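Local structure of N-acetyltransferase (Staphylococcus aureus subsp. aureus, 4M85) at residues V49-R54 and E89-P94; E66-G71 and A123-R128; K133-L138 and V165-D170. The protein probably transfers an acetyl group from acetyl-CoA to an amine, as a GNAT-family N-acetyltransferase. All coordinates share one frame; numbering follows the deposited sequence.

Interaction 1: residues V49-R54 and E89-P94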
loop_
_atom_site.group_PDB
_atom_site.type_symbol
_atom_site.label_atom_id
_atom_site.label_comp_id
_atom_site.label_asym_id
_atom_site.label_seq_id
_atom_site.Cartn_x
_atom_site.Cartn_y
_atom_site.Cartn_z
ATOM N N VAL A 49 -9.672 -9.678 0.023
ATOM C CA VAL A 49 -11.012 -10.079 -0.437
ATOM C C VAL A 49 -12.033 -10.354 0.672
ATOM O O VAL A 49 -13.195 -10.078 0.479
ATOM C CB VAL A 49 -10.988 -11.304 -1.421
ATOM C CG1 VAL A 49 -10.368 -10.929 -2.753
ATOM C CG2 VAL A 49 -10.285 -12.513 -0.840
ATOM N N ASP A 50 -11.608 -10.821 1.852
ATOM C CA ASP A 50 -12.548 -11.364 2.835
ATOM C C ASP A 50 -13.144 -10.330 3.791
ATOM O O ASP A 50 -14.132 -10.607 4.484
ATOM C CB ASP A 50 -11.870 -12.517 3.612
ATOM C CG ASP A 50 -11.588 -13.717 2.719
ATOM O OD1 ASP A 50 -12.253 -13.819 1.669
ATOM O OD2 ASP A 50 -10.731 -14.563 3.039
ATOM N N ALA A 51 -12.555 -9.139 3.815
ATOM C CA ALA A 51 -13.024 -8.047 4.643
ATOM C C ALA A 51 -12.373 -6.792 4.082
ATOM O O ALA A 51 -11.414 -6.890 3.325
ATOM C CB ALA A 51 -12.610 -8.263 6.088
ATOM N N THR A 52 -12.844 -5.627 4.484
ATOM C CA THR A 52 -12.310 -4.378 3.956
ATOM C C THR A 52 -11.178 -3.844 4.809
ATOM O O THR A 52 -11.329 -2.856 5.547
ATOM C CB THR A 52 -13.424 -3.342 3.736
ATOM O OG1 THR A 52 -14.475 -3.981 3.022
ATOM C CG2 THR A 52 -12.940 -2.164 2.886
ATOM N N TYR A 53 -10.046 -4.538 4.682
ATOM C CA TYR A 53 -8.800 -4.185 5.305
ATOM C C TYR A 53 -8.193 -3.047 4.459
ATOM O O TYR A 53 -8.709 -2.723 3.388
ATOM C CB TYR A 53 -7.866 -5.429 5.411
ATOM C CG TYR A 53 -6.587 -5.095 6.101
ATOM C CD1 TYR A 53 -6.598 -4.613 7.382
ATOM C CD2 TYR A 53 -5.366 -5.204 5.451
ATOM C CE1 TYR A 53 -5.434 -4.244 8.014
ATOM C CE2 TYR A 53 -4.185 -4.854 6.079
ATOM C CZ TYR A 53 -4.226 -4.360 7.365
ATOM O OH TYR A 53 -3.080 -3.957 8.023
ATOM N N ARG A 54 -7.163 -2.398 4.978
ATOM C CA ARG A 54 -6.365 -1.419 4.207
ATOM C C ARG A 54 -6.121 -1.869 2.760
ATOM O O ARG A 54 -6.344 -1.107 1.782
ATOM C CB ARG A 54 -5.009 -1.241 4.882
ATOM C CG ARG A 54 -4.995 -0.379 6.136
ATOM C CD ARG A 54 -3.651 -0.526 6.809
ATOM N NE ARG A 54 -3.589 0.053 8.150
ATOM C CZ ARG A 54 -3.209 1.300 8.438
ATOM N NH1 ARG A 54 -2.852 2.159 7.484
ATOM N NH2 ARG A 54 -3.155 1.681 9.705
ATOM N N GLU A 89 -9.141 -8.288 11.914
ATOM C CA GLU A 89 -9.712 -9.223 12.866
ATOM C C GLU A 89 -10.834 -10.128 12.324
ATOM O O GLU A 89 -11.165 -11.153 12.933
ATOM C CB GLU A 89 -10.184 -8.445 14.080
ATOM C CG GLU A 89 -9.053 -7.707 14.775
ATOM C CD GLU A 89 -9.462 -7.142 16.124
ATOM O OE1 GLU A 89 -10.611 -6.611 16.223
ATOM O OE2 GLU A 89 -8.631 -7.252 17.071
ATOM N N LEU A 90 -11.401 -9.775 11.171
ATOM C CA LEU A 90 -12.444 -10.581 10.534
ATOM C C LEU A 90 -11.899 -11.644 9.586
ATOM O O LEU A 90 -12.678 -12.345 8.938
ATOM C CB LEU A 90 -13.424 -9.670 9.777
ATOM C CG LEU A 90 -13.978 -8.503 10.636
ATOM C CD1 LEU A 90 -14.878 -7.571 9.845
ATOM C CD2 LEU A 90 -14.715 -9.072 11.832
ATOM N N LEU A 91 -10.574 -11.771 9.480
ATOM C CA LEU A 91 -9.969 -12.750 8.561
ATOM C C LEU A 91 -9.879 -14.120 9.226
ATOM O O LEU A 91 -9.843 -14.214 10.455
ATOM C CB LEU A 91 -8.562 -12.283 8.119
ATOM C CG LEU A 91 -8.499 -10.901 7.478
ATOM C CD1 LEU A 91 -7.078 -10.482 7.098
ATOM C CD2 LEU A 91 -9.441 -10.858 6.269
ATOM N N ASP A 92 -9.838 -15.171 8.407
ATOM C CA ASP A 92 -9.744 -16.544 8.894
ATOM C C ASP A 92 -8.269 -16.926 8.988
ATOM O O ASP A 92 -7.682 -17.396 8.006
ATOM C CB ASP A 92 -10.459 -17.525 7.953
ATOM C CG ASP A 92 -11.870 -17.096 7.614
ATOM O OD1 ASP A 92 -12.645 -16.720 8.535
ATOM O OD2 ASP A 92 -12.213 -17.157 6.414
ATOM N N LEU A 93 -7.702 -16.741 10.180
ATOM C CA LEU A 93 -6.270 -16.782 10.412
ATOM C C LEU A 93 -5.903 -17.755 11.533
ATOM O O LEU A 93 -6.650 -17.912 12.494
ATOM C CB LEU A 93 -5.764 -15.396 10.785
ATOM C CG LEU A 93 -5.968 -14.300 9.729
ATOM C CD1 LEU A 93 -5.371 -13.003 10.244
ATOM C CD2 LEU A 93 -5.348 -14.698 8.389
ATOM N N PRO A 94 -4.746 -18.405 11.402
ATOM C CA PRO A 94 -4.231 -19.229 12.484
ATOM C C PRO A 94 -3.904 -18.414 13.724
ATOM O O PRO A 94 -3.593 -17.206 13.647
ATOM C CB PRO A 94 -2.974 -19.866 11.892
ATOM C CG PRO A 94 -2.616 -19.024 10.719
ATOM C CD PRO A 94 -3.903 -18.471 10.200
HETATM O O HOH W 1 -10.459 -14.994 5.502
#

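Interaction 2: residues E66-G71 and A123-R128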
loop_
_atom_site.group_PDB
_atom_site.type_symbol
_atom_site.label_atom_id
_atom_site.label_comp_id
_atom_site.label_asym_id
_atom_site.label_seq_id
_atom_site.Cartn_x
_atom_site.Cartn_y
_atom_site.Cartn_z
ATOM N N GLU A 66 1.521 -7.985 -19.792
ATOM C CA GLU A 66 1.563 -9.350 -20.329
ATOM C C GLU A 66 0.752 -10.308 -19.447
ATOM O O GLU A 66 1.243 -11.372 -19.052
ATOM C CB GLU A 66 3.022 -9.830 -20.454
ATOM C CG GLU A 66 3.808 -9.098 -21.527
ATOM C CD GLU A 66 3.221 -9.323 -22.917
ATOM O OE1 GLU A 66 2.999 -10.503 -23.281
ATOM O OE2 GLU A 66 2.969 -8.336 -23.648
ATOM N N ASN A 67 -0.468 -9.884 -19.110
ATOM C CA ASN A 67 -1.401 -10.650 -18.283
ATOM C C ASN A 67 -0.963 -10.886 -16.829
ATOM O O ASN A 67 -1.559 -11.691 -16.141
ATOM C CB ASN A 67 -1.737 -11.987 -18.963
ATOM C CG ASN A 67 -2.110 -11.812 -20.422
ATOM O OD1 ASN A 67 -3.043 -11.078 -20.740
ATOM N ND2 ASN A 67 -1.374 -12.468 -21.317
ATOM N N LYS A 68 0.062 -10.171 -16.376
ATOM C CA LYS A 68 0.598 -10.311 -15.019
ATOM C C LYS A 68 0.577 -8.966 -14.290
ATOM O O LYS A 68 0.836 -7.932 -14.922
ATOM C CB LYS A 68 2.039 -10.810 -15.094
ATOM C CG LYS A 68 2.163 -12.319 -15.254
ATOM C CD LYS A 68 3.438 -12.841 -14.580
ATOM C CE LYS A 68 3.402 -14.355 -14.366
ATOM N NZ LYS A 68 4.550 -14.822 -13.536
ATOM N N VAL A 69 0.300 -8.980 -12.978
ATOM C CA VAL A 69 0.384 -7.771 -12.136
ATOM C C VAL A 69 1.839 -7.374 -11.953
ATOM O O VAL A 69 2.614 -8.106 -11.321
ATOM C CB VAL A 69 -0.273 -7.989 -10.743
ATOM C CG1 VAL A 69 -0.026 -6.809 -9.793
ATOM C CG2 VAL A 69 -1.764 -8.225 -10.915
ATOM N N ALA A 70 2.215 -6.238 -12.535
ATOM C CA ALA A 70 3.591 -5.705 -12.481
ATOM C C ALA A 70 3.803 -4.833 -11.253
ATOM O O ALA A 70 4.911 -4.701 -10.731
ATOM C CB ALA A 70 3.859 -4.873 -13.730
ATOM N N GLY A 71 2.727 -4.203 -10.815
ATOM C CA GLY A 71 2.788 -3.271 -9.706
ATOM C C GLY A 71 1.409 -2.889 -9.239
ATOM O O GLY A 71 0.418 -3.185 -9.907
ATOM N N ALA A 123 10.483 -6.226 -8.968
ATOM C CA ALA A 123 11.852 -5.945 -9.444
ATOM C C ALA A 123 12.034 -6.147 -10.963
ATOM O O ALA A 123 12.705 -5.370 -11.623
ATOM C CB ALA A 123 12.852 -6.796 -8.650
ATOM N N ALA A 124 11.400 -7.175 -11.509
ATOM C CA ALA A 124 11.514 -7.505 -12.937
ATOM C C ALA A 124 10.896 -6.438 -13.842
ATOM O O ALA A 124 11.178 -6.409 -15.037
ATOM C CB ALA A 124 10.866 -8.862 -13.216
ATOM N N TYR A 125 10.055 -5.570 -13.280
ATOM C CA TYR A 125 9.375 -4.569 -14.098
ATOM C C TYR A 125 9.861 -3.165 -13.779
ATOM O O TYR A 125 9.306 -2.203 -14.280
ATOM C CB TYR A 125 7.860 -4.681 -13.955
ATOM C CG TYR A 125 7.308 -6.010 -14.404
ATOM C CD1 TYR A 125 7.019 -6.253 -15.741
ATOM C CD2 TYR A 125 7.089 -7.026 -13.492
ATOM C CE1 TYR A 125 6.529 -7.487 -16.153
ATOM C CE2 TYR A 125 6.602 -8.259 -13.882
ATOM C CZ TYR A 125 6.318 -8.488 -15.209
ATOM O OH TYR A 125 5.827 -9.723 -15.565
ATOM N N ARG A 126 10.924 -3.055 -12.979
ATOM C CA ARG A 126 11.439 -1.755 -12.584
ATOM C C ARG A 126 12.097 -1.031 -13.750
ATOM O O ARG A 126 12.571 -1.661 -14.700
ATOM C CB ARG A 126 12.401 -1.858 -11.400
ATOM C CG ARG A 126 11.667 -1.682 -10.084
ATOM C CD ARG A 126 12.439 -2.200 -8.876
ATOM N NE ARG A 126 11.507 -2.682 -7.863
ATOM C CZ ARG A 126 11.837 -3.033 -6.629
ATOM N NH1 ARG A 126 13.105 -2.953 -6.218
ATOM N NH2 ARG A 126 10.886 -3.465 -5.796
ATOM N N GLY A 127 12.082 0.299 -13.657
ATOM C CA GLY A 127 12.642 1.183 -14.674
ATOM C C GLY A 127 11.717 1.475 -15.835
ATOM O O GLY A 127 12.170 1.950 -16.872
ATOM N N ARG A 128 10.425 1.202 -15.672
ATOM C CA ARG A 128 9.449 1.420 -16.740
ATOM C C ARG A 128 8.429 2.502 -16.422
ATOM O O ARG A 128 7.446 2.641 -17.136
ATOM C CB ARG A 128 8.719 0.116 -17.063
ATOM C CG ARG A 128 9.646 -1.054 -17.335
ATOM C CD ARG A 128 8.856 -2.284 -17.740
ATOM N NE ARG A 128 9.706 -3.475 -17.744
ATOM C CZ ARG A 128 9.372 -4.641 -18.296
ATOM N NH1 ARG A 128 8.198 -4.800 -18.909
ATOM N NH2 ARG A 128 10.221 -5.655 -18.233
#

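Interaction 3: residues K133-L138 and V165-D170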
loop_
_atom_site.group_PDB
_atom_site.type_symbol
_atom_site.label_atom_id
_atom_site.label_comp_id
_atom_site.label_asym_id
_atom_site.label_seq_id
_atom_site.Cartn_x
_atom_site.Cartn_y
_atom_site.Cartn_z
ATOM N N LYS A 133 3.264 6.152 -13.348
ATOM C CA LYS A 133 2.032 5.990 -14.107
ATOM C C LYS A 133 0.848 5.666 -13.194
ATOM O O LYS A 133 -0.273 6.149 -13.409
ATOM C CB LYS A 133 2.182 4.885 -15.154
ATOM C CG LYS A 133 3.056 5.253 -16.359
ATOM C CD LYS A 133 3.132 4.070 -17.332
ATOM C CE LYS A 133 4.420 4.036 -18.143
ATOM N NZ LYS A 133 4.644 5.321 -18.864
ATOM N N LEU A 134 1.076 4.820 -12.200
ATOM C CA LEU A 134 -0.009 4.441 -11.286
ATOM C C LEU A 134 -0.414 5.624 -10.437
ATOM O O LEU A 134 -1.596 5.880 -10.225
ATOM C CB LEU A 134 0.404 3.277 -10.384
ATOM C CG LEU A 134 0.333 1.899 -10.996
ATOM C CD1 LEU A 134 0.982 0.928 -10.047
ATOM C CD2 LEU A 134 -1.114 1.520 -11.269
ATOM N N LEU A 135 0.575 6.358 -9.976
ATOM C CA LEU A 135 0.325 7.539 -9.160
ATOM C C LEU A 135 -0.434 8.628 -9.946
ATOM O O LEU A 135 -1.435 9.173 -9.479
ATOM C CB LEU A 135 1.651 8.067 -8.624
ATOM C CG LEU A 135 1.635 9.294 -7.705
ATOM C CD1 LEU A 135 0.659 9.035 -6.576
ATOM C CD2 LEU A 135 3.014 9.609 -7.150
ATOM N N THR A 136 0.054 8.939 -11.137
ATOM C CA THR A 136 -0.550 9.962 -11.988
ATOM C C THR A 136 -2.012 9.613 -12.286
ATOM O O THR A 136 -2.901 10.432 -12.147
ATOM C CB THR A 136 0.280 10.114 -13.259
ATOM O OG1 THR A 136 1.531 10.668 -12.909
ATOM C CG2 THR A 136 -0.365 11.035 -14.271
ATOM N N SER A 137 -2.257 8.367 -12.642
ATOM C CA SER A 137 -3.593 7.947 -12.982
ATOM C C SER A 137 -4.526 7.955 -11.750
ATOM O O SER A 137 -5.699 8.286 -11.879
ATOM C CB SER A 137 -3.550 6.578 -13.657
ATOM O OG SER A 137 -4.785 5.952 -13.533
ATOM N N LEU A 138 -4.003 7.605 -10.569
ATOM C CA LEU A 138 -4.785 7.644 -9.343
ATOM C C LEU A 138 -5.145 9.083 -8.966
ATOM O O LEU A 138 -6.275 9.346 -8.535
ATOM C CB LEU A 138 -4.024 6.991 -8.181
ATOM C CG LEU A 138 -4.707 6.997 -6.807
ATOM C CD1 LEU A 138 -6.005 6.213 -6.876
ATOM C CD2 LEU A 138 -3.798 6.414 -5.731
ATOM N N VAL A 165 5.292 15.506 -9.469
ATOM C CA VAL A 165 3.852 15.472 -9.770
ATOM C C VAL A 165 3.059 16.413 -8.877
ATOM O O VAL A 165 1.842 16.451 -8.961
ATOM C CB VAL A 165 3.223 14.056 -9.708
ATOM C CG1 VAL A 165 4.023 13.084 -10.555
ATOM C CG2 VAL A 165 3.115 13.554 -8.281
ATOM N N GLY A 166 3.727 17.157 -8.007
ATOM C CA GLY A 166 3.071 18.282 -7.312
ATOM C C GLY A 166 2.835 18.165 -5.820
ATOM O O GLY A 166 2.160 19.024 -5.231
ATOM N N PHE A 167 3.369 17.125 -5.183
ATOM C CA PHE A 167 3.246 16.997 -3.711
ATOM C C PHE A 167 4.068 18.075 -3.009
ATOM O O PHE A 167 5.101 18.495 -3.516
ATOM C CB PHE A 167 3.711 15.610 -3.223
ATOM C CG PHE A 167 2.727 14.484 -3.503
ATOM C CD1 PHE A 167 2.833 13.730 -4.654
ATOM C CD2 PHE A 167 1.731 14.170 -2.608
ATOM C CE1 PHE A 167 1.966 12.691 -4.912
ATOM C CE2 PHE A 167 0.839 13.122 -2.851
ATOM C CZ PHE A 167 0.962 12.373 -4.012
ATOM N N ILE A 168 3.627 18.497 -1.824
ATOM C CA ILE A 168 4.375 19.438 -1.020
ATOM C C ILE A 168 4.539 18.900 0.406
ATOM O O ILE A 168 3.771 18.044 0.867
ATOM C CB ILE A 168 3.733 20.850 -1.004
ATOM C CG1 ILE A 168 2.440 20.869 -0.201
ATOM C CG2 ILE A 168 3.490 21.370 -2.424
ATOM C CD1 ILE A 168 2.251 22.162 0.559
ATOM N N SER A 169 5.555 19.403 1.089
ATOM C CA SER A 169 5.897 18.912 2.407
ATOM C C SER A 169 4.831 19.340 3.407
ATOM O O SER A 169 4.307 20.458 3.350
ATOM C CB SER A 169 7.274 19.420 2.825
ATOM O OG SER A 169 8.232 19.102 1.834
ATOM N N ASP A 170 4.483 18.417 4.289
ATOM C CA ASP A 170 3.549 18.700 5.369
ATOM C C ASP A 170 3.992 17.951 6.601
ATOM O O ASP A 170 3.212 17.209 7.200
ATOM C CB ASP A 170 2.119 18.323 4.966
ATOM C CG ASP A 170 1.114 18.613 6.054
ATOM O OD1 ASP A 170 1.338 19.590 6.800
ATOM O OD2 ASP A 170 0.121 17.855 6.199
#

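Interaction 1: residues V49-R54 and E89-P94
A51 and L90 meet methyl to methylene. CB of A51 stands 4.0 Å from CB of L90. The same methyl lies 4.1 Å from CD2 of L91, so one small side chain touches two leucines in a row. CD2 of L91 is shared in turn. It also packs on CB of D50, at 4.0 Å. In L91, CG is anti to its own carbonyl carbon (chi1 -56°). With CD1 extended away from CA (chi2 178°), the second branch, CD2, is the one that meets the other loop.

No direct hydrogen bond joins the two segments. A water makes the polar link instead. It donates to OD2 of D50 at 2.5 Å and accepts from the backbone N of D92 at 3.0 Å. A weaker bond runs from the water to OD2 of D92, 2.9 Å away. The two carboxylate oxygens, OD2 of D50 and OD2 of D92, are 4.5 Å apart. Bridging by the water should ease the repulsion between these like charges.

Further contacts tie each loop to its surroundings. K46 NZ hydrogen-bonds to the carbonyl O of D92. Y53 sets its ring edge-to-face with W88, and its OH bonds to E85. L91 also rests on S47 of helix 37-49. The contact thus joins the loop leaving helix 37-49 to the turn between helices 81-86 and 95-98, at the periphery of the GNAT fold.

Interaction 2: residues E66-G71 and A123-R128
Chi1 of -61° puts the Y125 ring beside its backbone N and out over A70. Its chi2 of -84° then turns the ring so that one face meets the alanine methyl. CB of A70 lies 3.9 Å from the centroid of the Y125 ring, 21° off the ring normal. This is a CH-pi contact. The methyl sits toward the rim, and its closest ring atom is CG of Y125, 3.7 Å from A70 CB.

The far end of the ring reaches K68. OH of Y125 is 4.0 Å from CB of K68, and CD of K68 is equally far from that oxygen. The lysine chain bends at chi2 and crosses the tyrosine at about a right angle. These are van der Waals contacts, and no hydrogen bond spans the two segments. Y125 CD1 lies over one face of the R128 guanidinium, 3.6 Å above its plane and toward the rim. As in other GNAT enzymes, the loop from R126 into helix 130-140 probably binds the acetyl-CoA pyrophosphate.

A70 and G71 both face Y63, which makes a classic beta bulge at the start of strand 68-77. A70 also has a backbone bond to F122, just before the 3-10 turn 123-125. V65 of strand 60-65 and I130 of helix 130-140 touch both A70 and Y125. The ring therefore lies where two antiparallel strands and the start of that helix come together.

Interaction 3: residues K133-L138 and V165-D170
L135 reaches across from the helix to V165 and F167 with one methyl, CD2. Its CG is anti to the backbone N (chi1 -179°), which extends the branch outward from the helix. CD2 lies 4.0 Å from CE1 of F167 and 4.1 Å from CG2 of V165. The leucine branch runs at a slant to both partners, and the phenyl ring is met neither squarely on its face nor at its edge. L135 also touches I73 of strand 68-77.

One residue on, T136 adds a looser contact at the more exposed side of the helix. Its OG1 is 4.2 Å from CG1 of V165. That oxygen is turned beside its own backbone N and hydrogen-bonds to O of T132. Its contact with the V165 methyl is van der Waals.

In the GNAT fold this joins helix 130-140 to the loop that links helix 156-164 to strand 168-175. Helix 130-140 follows strand 114-121, and helix 156-164 ends just before V165. G166 closes that second helix in a Schellman motif. At a phi of 112° a side chain would press on the carbonyl O of V165, so the position calls for glycine. The chain then turns into strand 168-175, an outermost strand of the mixed sheet within this chain.

Further along the helix, L138 faces the sheet and packs on I73 and S75 of strand 68-77 and on L61 of strand 60-65. Across the contact, F167 rests on L183 of strand 178-184, and the backbone of I168 bonds to I184.

How the interactions relate
Interactions 2 and 3 are neighbours, with centres about 20 Å apart. They touch where O of R128 lies 3.5 Å from CE of K133, and where C of G71 lies 3.9 Å from CD1 of L134. The loop 123-128 leads almost directly into helix 130-140, so the chain itself links the two. Both reach the same sheet. Interaction 1 stands apart. Its nearest atoms are about 12 Å from interaction 2 and about 11 Å from interaction 3, and it lies across the chain's centre from interaction 3. In GNAT relatives, the loop before the helix equivalent to 130-140 commonly binds the acetyl-CoA pyrophosphate, so interaction 2 probably borders the cofactor site.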